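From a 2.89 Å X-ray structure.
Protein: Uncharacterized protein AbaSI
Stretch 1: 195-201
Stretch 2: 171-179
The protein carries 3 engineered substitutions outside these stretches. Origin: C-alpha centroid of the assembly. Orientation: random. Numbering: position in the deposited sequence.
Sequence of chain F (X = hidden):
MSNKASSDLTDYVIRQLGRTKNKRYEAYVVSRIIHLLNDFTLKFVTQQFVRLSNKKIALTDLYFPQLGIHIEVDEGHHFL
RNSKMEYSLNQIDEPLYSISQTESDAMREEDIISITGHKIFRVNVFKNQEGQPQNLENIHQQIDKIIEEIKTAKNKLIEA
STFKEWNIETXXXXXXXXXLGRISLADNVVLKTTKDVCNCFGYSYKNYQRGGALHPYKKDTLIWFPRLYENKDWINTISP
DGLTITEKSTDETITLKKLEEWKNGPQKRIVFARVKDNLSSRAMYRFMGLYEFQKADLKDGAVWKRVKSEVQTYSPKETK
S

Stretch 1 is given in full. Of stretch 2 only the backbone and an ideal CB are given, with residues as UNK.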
# COMPACT_ATOMS: atom_id res chain seq x y z
N LYS F 195 10.24 -21.56 14.10
CA LYS F 195 10.70 -21.93 15.44
C LYS F 195 9.71 -22.88 16.10
O LYS F 195 10.11 -23.76 16.86
CB LYS F 195 10.92 -20.68 16.31
CG LYS F 195 9.65 -19.93 16.69
CD LYS F 195 9.94 -18.80 17.67
CE LYS F 195 8.67 -18.04 18.06
NZ LYS F 195 8.96 -16.93 19.00
N ASP F 196 8.42 -22.71 15.81
CA ASP F 196 7.40 -23.55 16.42
C ASP F 196 7.45 -24.98 15.89
O ASP F 196 7.54 -25.94 16.67
CB ASP F 196 6.01 -22.95 16.19
CG ASP F 196 5.85 -21.60 16.84
OD1 ASP F 196 6.61 -21.28 17.78
OD2 ASP F 196 4.95 -20.84 16.42
N VAL F 197 7.40 -25.10 14.57
CA VAL F 197 7.45 -26.41 13.92
C VAL F 197 8.76 -27.11 14.27
O VAL F 197 8.79 -28.33 14.43
CB VAL F 197 7.27 -26.28 12.38
CG1 VAL F 197 7.95 -25.03 11.87
CG2 VAL F 197 7.77 -27.52 11.65
N CYS F 198 9.83 -26.33 14.43
CA CYS F 198 11.08 -26.88 14.95
C CYS F 198 10.92 -27.41 16.38
O CYS F 198 11.36 -28.51 16.69
CB CYS F 198 12.18 -25.82 14.92
SG CYS F 198 13.07 -25.71 13.35
N ASN F 199 10.27 -26.62 17.25
CA ASN F 199 10.09 -27.00 18.65
C ASN F 199 9.12 -28.15 18.84
O ASN F 199 8.98 -28.68 19.95
CB ASN F 199 9.60 -25.80 19.48
CG ASN F 199 10.61 -24.67 19.53
OD1 ASN F 199 11.82 -24.89 19.38
ND2 ASN F 199 10.12 -23.46 19.74
N CYS F 200 8.44 -28.53 17.77
CA CYS F 200 7.56 -29.70 17.81
C CYS F 200 8.35 -30.99 17.88
O CYS F 200 7.90 -31.98 18.46
CB CYS F 200 6.65 -29.72 16.58
SG CYS F 200 5.47 -28.38 16.54
N PHE F 201 9.51 -30.99 17.24
CA PHE F 201 10.35 -32.17 17.09
C PHE F 201 11.50 -32.28 18.10
O PHE F 201 12.38 -33.13 17.96
CB PHE F 201 10.87 -32.23 15.65
CG PHE F 201 9.77 -32.41 14.64
CD1 PHE F 201 9.19 -33.65 14.44
CD2 PHE F 201 9.30 -31.33 13.91
CE1 PHE F 201 8.17 -33.82 13.51
CE2 PHE F 201 8.28 -31.49 12.99
CZ PHE F 201 7.71 -32.73 12.79
N UNK F 171 -4.42 -24.31 18.96
CA UNK F 171 -4.10 -24.89 17.66
C UNK F 171 -2.76 -24.42 17.08
O UNK F 171 -2.14 -25.13 16.30
CB UNK F 171 -5.22 -24.56 16.67
N UNK F 172 -2.31 -23.22 17.46
CA UNK F 172 -1.04 -22.71 16.97
C UNK F 172 0.11 -22.97 17.96
O UNK F 172 1.27 -22.64 17.69
CB UNK F 172 -1.16 -21.21 16.69
N UNK F 173 -0.22 -23.59 19.09
CA UNK F 173 0.77 -23.87 20.12
C UNK F 173 1.30 -25.30 20.00
O UNK F 173 0.56 -26.26 20.18
CB UNK F 173 0.17 -23.64 21.51
N UNK F 174 2.61 -25.43 19.71
CA UNK F 174 3.30 -26.70 19.48
C UNK F 174 3.10 -27.73 20.60
O UNK F 174 3.03 -28.93 20.32
CB UNK F 174 4.80 -26.44 19.30
N UNK F 175 3.03 -27.25 21.84
CA UNK F 175 2.90 -28.11 23.00
C UNK F 175 1.73 -29.07 22.86
O UNK F 175 1.80 -30.23 23.27
CB UNK F 175 2.74 -27.27 24.27
N UNK F 176 0.65 -28.58 22.26
CA UNK F 176 -0.55 -29.38 22.09
C UNK F 176 -0.35 -30.53 21.11
O UNK F 176 -0.91 -31.61 21.28
CB UNK F 176 -1.70 -28.49 21.62
N UNK F 177 0.45 -30.29 20.07
CA UNK F 177 0.74 -31.33 19.09
C UNK F 177 1.78 -32.31 19.61
O UNK F 177 1.80 -33.48 19.22
CB UNK F 177 1.22 -30.70 17.78
N UNK F 178 2.66 -31.84 20.49
CA UNK F 178 3.57 -32.73 21.19
C UNK F 178 2.75 -33.67 22.08
O UNK F 178 2.99 -34.88 22.11
CB UNK F 178 4.59 -31.94 22.01
N UNK F 179 1.77 -33.10 22.77
CA UNK F 179 0.86 -33.88 23.62
C UNK F 179 0.00 -34.86 22.82
O UNK F 179 -0.27 -35.97 23.28
CB UNK F 179 -0.05 -32.94 24.41

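Position 171 lies beyond the reach of stretch 1: nothing comes within 5.5 Å of its ideal CB, leaving the choice open. It is Glu171.

At 172 the CA-to-CB bond points sideways and the CB again has no neighbour within 5.5 Å. Almost any size would fit. It is Tyr172, whose ring leads away from stretch 1; the nearest approach is by its backbone, Tyr172 O lying 4.3 Å from Asp196 OD2.

Position 173 points away, with phi/psi of -96/116 directly before a helix. This is the N-cap setting, where Ser, Thr, Asp or Asn can accept from an exposed backbone NH. Asn173 does so: its OD1 accepts from the backbone N of residue 175 at 3.2 Å (N-H...acceptor angle 156°).

Position 174 faces stretch 1 most directly. Its CA is 5.5 Å from Cys200 CA, and its ideal CB lies a tight 3.4 Å from Cys200 SG and 3.8 Å from Asp196 O. Little depth remains, so a compact, largely apolar residue such as Ala, Ser or Pro would suit; phi of -53° and a place in the first turn of a helix, where the backbone NH need not pair within the helix, are compatible with proline. It is Pro174. Its CB packs against Cys200 SG at 3.6 Å, and its CG reaches Asp196 CB, one turn earlier, at 3.6 Å. It has the largest area covered by stretch 1, 68 Å².

Position 175 points away, so stretch 1 does not restrict it, and polar or apolar residues would do. Gln175 donates weakly from NE2 to OD1 of residue 179 at 2.7 Å.

Position 176 is out of reach and undetermined by stretch 1; the residue is Thr176.

At 177 the bond points toward stretch 1, but the ideal CB is 5.0 Å from Cys200 SG. A medium apolar or aromatic side chain is plausible. Tyr177 swings its ring away at chi1 -70°, and its OH donates to Glu171 O at 3.2 Å.

Position 178 points sideways, its ideal CB 4.9 Å from Cys200 O. That gap could accommodate Leu, Ile or Met, or a donor to the carbonyl. Ile178 (chi1 m, chi2 t) fills it by packing alone: CG1 lies 3.7 Å from Cys200 O and CD1 3.5 Å from Asn199 O.

Position 179 is out of reach, leaving many choices; Asp179 accepts the weak bond from Gln175.

Stretch 2, residues 171-179: EYNPQTYID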
# COMPACT_ATOMS: atom_id res chain seq x y z
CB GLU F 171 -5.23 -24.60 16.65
CG GLU F 171 -5.28 -23.18 16.13
CD GLU F 171 -6.24 -23.04 14.96
OE1 GLU F 171 -6.78 -24.08 14.51
OE2 GLU F 171 -6.46 -21.90 14.49
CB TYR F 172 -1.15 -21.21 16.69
CG TYR F 172 -2.04 -20.89 15.51
CD1 TYR F 172 -2.04 -21.70 14.38
CD2 TYR F 172 -2.91 -19.80 15.53
CE1 TYR F 172 -2.86 -21.43 13.30
CE2 TYR F 172 -3.73 -19.52 14.45
CZ TYR F 172 -3.70 -20.35 13.34
OH TYR F 172 -4.51 -20.08 12.25
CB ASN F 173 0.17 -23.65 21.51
CG ASN F 173 1.22 -23.57 22.59
OD1 ASN F 173 2.25 -24.25 22.53
ND2 ASN F 173 0.98 -22.73 23.59
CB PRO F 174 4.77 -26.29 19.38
CG PRO F 174 4.73 -24.87 18.95
CD PRO F 174 3.52 -24.27 19.58
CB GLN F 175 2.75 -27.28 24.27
CG GLN F 175 2.66 -28.10 25.55
CD GLN F 175 3.87 -28.98 25.77
OE1 GLN F 175 5.00 -28.57 25.51
NE2 GLN F 175 3.64 -30.20 26.25
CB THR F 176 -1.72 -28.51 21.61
OG1 THR F 176 -1.43 -28.02 20.30
CG2 THR F 176 -1.90 -27.33 22.56
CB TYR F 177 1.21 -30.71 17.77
CG TYR F 177 0.11 -29.98 17.03
CD1 TYR F 177 -0.94 -30.67 16.44
CD2 TYR F 177 0.12 -28.59 16.93
CE1 TYR F 177 -1.95 -30.00 15.77
CE2 TYR F 177 -0.89 -27.92 16.26
CZ TYR F 177 -1.92 -28.63 15.68
OH TYR F 177 -2.92 -27.96 15.02
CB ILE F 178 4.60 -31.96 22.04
CG1 ILE F 178 5.53 -31.15 21.14
CG2 ILE F 178 5.40 -32.92 22.90
CD1 ILE F 178 6.43 -30.19 21.89
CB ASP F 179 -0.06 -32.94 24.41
CG ASP F 179 0.70 -32.08 25.40
OD1 ASP F 179 1.95 -32.15 25.42
OD2 ASP F 179 0.04 -31.33 26.15
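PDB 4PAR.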